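Local structure of EvpC (Edwardsiella tarda, 3EAA) at residues T5-D10 with P81-E86. The protein is a type VI secretion system protein of the Hcp family that probably assembles into hexameric rings forming part of the secretion apparatus. Sequence-based numbering, arbitrary orientation.
Sequences TYIKLD and PTLELE
Leu83 and Ile7 meet across the antiparallel pairing of strands 80-88 and 4-9, neighbours in the Hcp beta-barrel; the axes of segments 82-86 and 5-9 run at 169° to each other. Leu83 holds CG anti to its backbone N (chi1 178°), which sets that atom 3.7 Å from Ile7 CD1. Its CD1 lies 3.5 Å from Ile7 CD1, the two side chains crossing obliquely; Leu9 CG approaches the same Leu83 methyl. Leu57 of strand 52-62 touches Ile7, Leu83 and Leu85, so this face of the pair packs inward against the second sheet. Glu84 forms a hydrogen-bonded pair with Lys8: Lys8 N donates to Glu84 O, and Glu84 N returns a bond of 3.1 Å to Lys8 O. On the opposite face their side chains lie side by side, yet Lys8 NZ stays 5.0 Å from Glu84 OE2, so the charged atoms are not in contact and any attraction is probably modest. Leu85, in a non-hydrogen-bonded pair with Ile7, sets CD2 against Thr5 CG2. Glu86 completes the register with Tyr6, whose ring also stacks on His21: Glu86 N donates to Tyr6 O, and Tyr6 N reaches Glu86 O at 2.7 Å, nearly straight at 175°.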
ATOM      1  N   THR A   5       3.448  24.894  16.157  1.00 11.15           N
ATOM      2  CA  THR A   5       4.048  25.513  14.978  1.00 11.72           C
ATOM      3  C   THR A   5       3.250  26.700  14.412  1.00 14.57           C
ATOM      4  O   THR A   5       2.057  26.584  14.127  1.00 16.97           O
ATOM      5  CB  THR A   5       4.212  24.474  13.868  1.00 10.31           C
ATOM      6  OG1 THR A   5       4.569  23.222  14.446  1.00 10.29           O
ATOM      7  CG2 THR A   5       5.284  24.905  12.877  1.00 14.40           C
ATOM      8  N   TYR A   6       3.917  27.834  14.233  1.00 17.08           N
ATOM      9  CA  TYR A   6       3.285  28.999  13.623  1.00 19.73           C
ATOM     10  C   TYR A   6       4.042  29.434  12.384  1.00 16.37           C
ATOM     11  O   TYR A   6       5.230  29.179  12.256  1.00 16.75           O
ATOM     12  CB  TYR A   6       3.217  30.178  14.598  1.00 17.59           C
ATOM     13  CG  TYR A   6       2.725  29.842  15.991  1.00 15.55           C
ATOM     14  CD1 TYR A   6       3.612  29.447  16.983  1.00 22.28           C
ATOM     15  CD2 TYR A   6       1.380  29.943  16.321  1.00 17.87           C
ATOM     16  CE1 TYR A   6       3.171  29.146  18.265  1.00 24.37           C
ATOM     17  CE2 TYR A   6       0.930  29.644  17.600  1.00 16.91           C
ATOM     18  CZ  TYR A   6       1.832  29.246  18.565  1.00 18.46           C
ATOM     19  OH  TYR A   6       1.408  28.950  19.841  1.00 21.92           O
ATOM     20  N   ILE A   7       3.354  30.121  11.481  1.00 24.03           N
ATOM     21  CA  ILE A   7       3.977  30.560  10.237  1.00 30.06           C
ATOM     22  C   ILE A   7       3.464  31.927   9.773  1.00 22.79           C
ATOM     23  O   ILE A   7       2.263  32.185   9.788  1.00 20.45           O
ATOM     24  CB  ILE A   7       3.787  29.514   9.122  1.00 29.60           C
ATOM     25  CG1 ILE A   7       4.872  29.665   8.059  1.00 22.57           C
ATOM     26  CG2 ILE A   7       2.389  29.608   8.509  1.00 28.96           C
ATOM     27  CD1 ILE A   7       4.774  28.647   6.960  1.00 25.62           C
ATOM     28  N   LYS A   8       4.385  32.792   9.354  1.00 22.28           N
ATOM     29  CA  LYS A   8       4.051  34.171   8.995  1.00 24.75           C
ATOM     30  C   LYS A   8       4.306  34.536   7.533  1.00 29.35           C
ATOM     31  O   LYS A   8       5.351  34.210   6.966  1.00 20.50           O
ATOM     32  CB  LYS A   8       4.799  35.154   9.885  1.00 29.44           C
ATOM     33  CG  LYS A   8       4.842  36.557   9.317  1.00 31.35           C
ATOM     34  CD  LYS A   8       5.456  37.523  10.310  1.00 39.49           C
ATOM     35  CE  LYS A   8       5.145  38.966   9.936  1.00 44.65           C
ATOM     36  NZ  LYS A   8       5.250  39.891  11.108  1.00 31.57           N
ATOM     37  N   LEU A   9       3.329  35.229   6.946  1.00 43.98           N
ATOM     38  CA  LEU A   9       3.387  35.706   5.567  1.00 25.01           C
ATOM     39  C   LEU A   9       3.158  37.202   5.541  1.00 28.18           C
ATOM     40  O   LEU A   9       2.345  37.727   6.303  1.00 29.14           O
ATOM     41  CB  LEU A   9       2.292  35.061   4.732  1.00 28.34           C
ATOM     42  CG  LEU A   9       2.529  33.743   4.006  1.00 32.62           C
ATOM     43  CD1 LEU A   9       1.190  33.066   3.786  1.00 27.44           C
ATOM     44  CD2 LEU A   9       3.237  33.969   2.682  1.00 18.60           C
ATOM     45  N   ASP A  10       3.861  37.881   4.644  1.00 33.46           N
ATOM     46  CA  ASP A  10       3.777  39.331   4.538  1.00 29.67           C
ATOM     47  C   ASP A  10       2.413  39.791   4.051  1.00 26.57           C
ATOM     48  O   ASP A  10       2.000  39.472   2.938  1.00 24.28           O
ATOM     49  CB  ASP A  10       4.881  39.854   3.624  1.00 33.96           C
ATOM     50  CG  ASP A  10       6.254  39.633   4.209  1.00 42.96           C
ATOM     51  OD1 ASP A  10       6.417  39.894   5.423  1.00 36.48           O
ATOM     52  OD2 ASP A  10       7.163  39.197   3.467  1.00 29.77           O
ATOM     53  N   PRO A  81       7.779  38.231  -0.030  1.00 28.98           N
ATOM     54  CA  PRO A  81       9.192  38.485   0.234  1.00 25.58           C
ATOM     55  C   PRO A  81       9.725  37.489   1.232  1.00 23.56           C
ATOM     56  O   PRO A  81      10.891  37.104   1.186  1.00 18.96           O
ATOM     57  CB  PRO A  81       9.172  39.867   0.895  1.00 33.25           C
ATOM     58  CG  PRO A  81       7.777  40.412   0.669  1.00 45.63           C
ATOM     59  CD  PRO A  81       6.902  39.230   0.604  1.00 40.29           C
ATOM     60  N   THR A  82       8.859  37.074   2.144  1.00 31.48           N
ATOM     61  CA  THR A  82       9.332  36.414   3.343  1.00 26.48           C
ATOM     62  C   THR A  82       8.293  35.536   4.008  1.00 25.37           C
ATOM     63  O   THR A  82       7.190  35.976   4.327  1.00 19.83           O
ATOM     64  CB  THR A  82       9.792  37.462   4.357  1.00 22.75           C
ATOM     65  OG1 THR A  82      10.996  38.070   3.883  1.00 11.71           O
ATOM     66  CG2 THR A  82      10.029  36.831   5.718  1.00 36.11           C
ATOM     67  N   LEU A  83       8.680  34.289   4.233  1.00 24.58           N
ATOM     68  CA  LEU A  83       7.896  33.366   5.027  1.00 21.48           C
ATOM     69  C   LEU A  83       8.727  32.931   6.234  1.00 16.62           C
ATOM     70  O   LEU A  83       9.840  32.444   6.082  1.00 13.73           O
ATOM     71  CB  LEU A  83       7.514  32.152   4.190  1.00 16.73           C
ATOM     72  CG  LEU A  83       6.720  31.115   4.969  1.00 15.61           C
ATOM     73  CD1 LEU A  83       5.283  31.582   5.093  1.00 19.97           C
ATOM     74  CD2 LEU A  83       6.805  29.762   4.301  1.00 16.55           C
ATOM     75  N   GLU A  84       8.180  33.126   7.427  1.00 16.29           N
ATOM     76  CA  GLU A  84       8.854  32.737   8.651  1.00 15.81           C
ATOM     77  C   GLU A  84       8.164  31.554   9.294  1.00 15.28           C
ATOM     78  O   GLU A  84       7.018  31.640   9.691  1.00 22.23           O
ATOM     79  CB  GLU A  84       8.866  33.890   9.653  1.00 19.83           C
ATOM     80  CG  GLU A  84       9.789  35.036   9.294  1.00 26.93           C
ATOM     81  CD  GLU A  84       9.439  36.314  10.047  1.00 44.22           C
ATOM     82  OE1 GLU A  84       9.423  36.306  11.299  1.00 29.08           O
ATOM     83  OE2 GLU A  84       9.177  37.335   9.381  1.00 52.50           O
ATOM     84  N   LEU A  85       8.870  30.444   9.415  1.00 17.03           N
ATOM     85  CA  LEU A  85       8.338  29.323  10.174  1.00 19.38           C
ATOM     86  C   LEU A  85       8.910  29.305  11.592  1.00 25.97           C
ATOM     87  O   LEU A  85      10.083  29.644  11.817  1.00 24.76           O
ATOM     88  CB  LEU A  85       8.613  27.996   9.466  1.00 19.64           C
ATOM     89  CG  LEU A  85       7.656  26.886   9.907  1.00 19.13           C
ATOM     90  CD1 LEU A  85       7.400  25.906   8.779  1.00 18.85           C
ATOM     91  CD2 LEU A  85       8.179  26.182  11.152  1.00 23.31           C
ATOM     92  N   GLU A  86       8.077  28.911  12.548  1.00 17.41           N
ATOM     93  CA  GLU A  86       8.461  28.988  13.944  1.00 22.59           C
ATOM     94  C   GLU A  86       7.795  27.910  14.800  1.00 26.84           C
ATOM     95  O   GLU A  86       6.571  27.872  14.933  1.00 20.64           O
ATOM     96  CB  GLU A  86       8.122  30.373  14.475  1.00 20.76           C
ATOM     97  CG  GLU A  86       8.994  30.844  15.597  1.00 22.46           C
ATOM     98  CD  GLU A  86       8.932  32.351  15.775  1.00 27.79           C
ATOM     99  OE1 GLU A  86       9.113  33.079  14.772  1.00 30.69           O
ATOM    100  OE2 GLU A  86       8.709  32.807  16.919  1.00 25.80           O
TER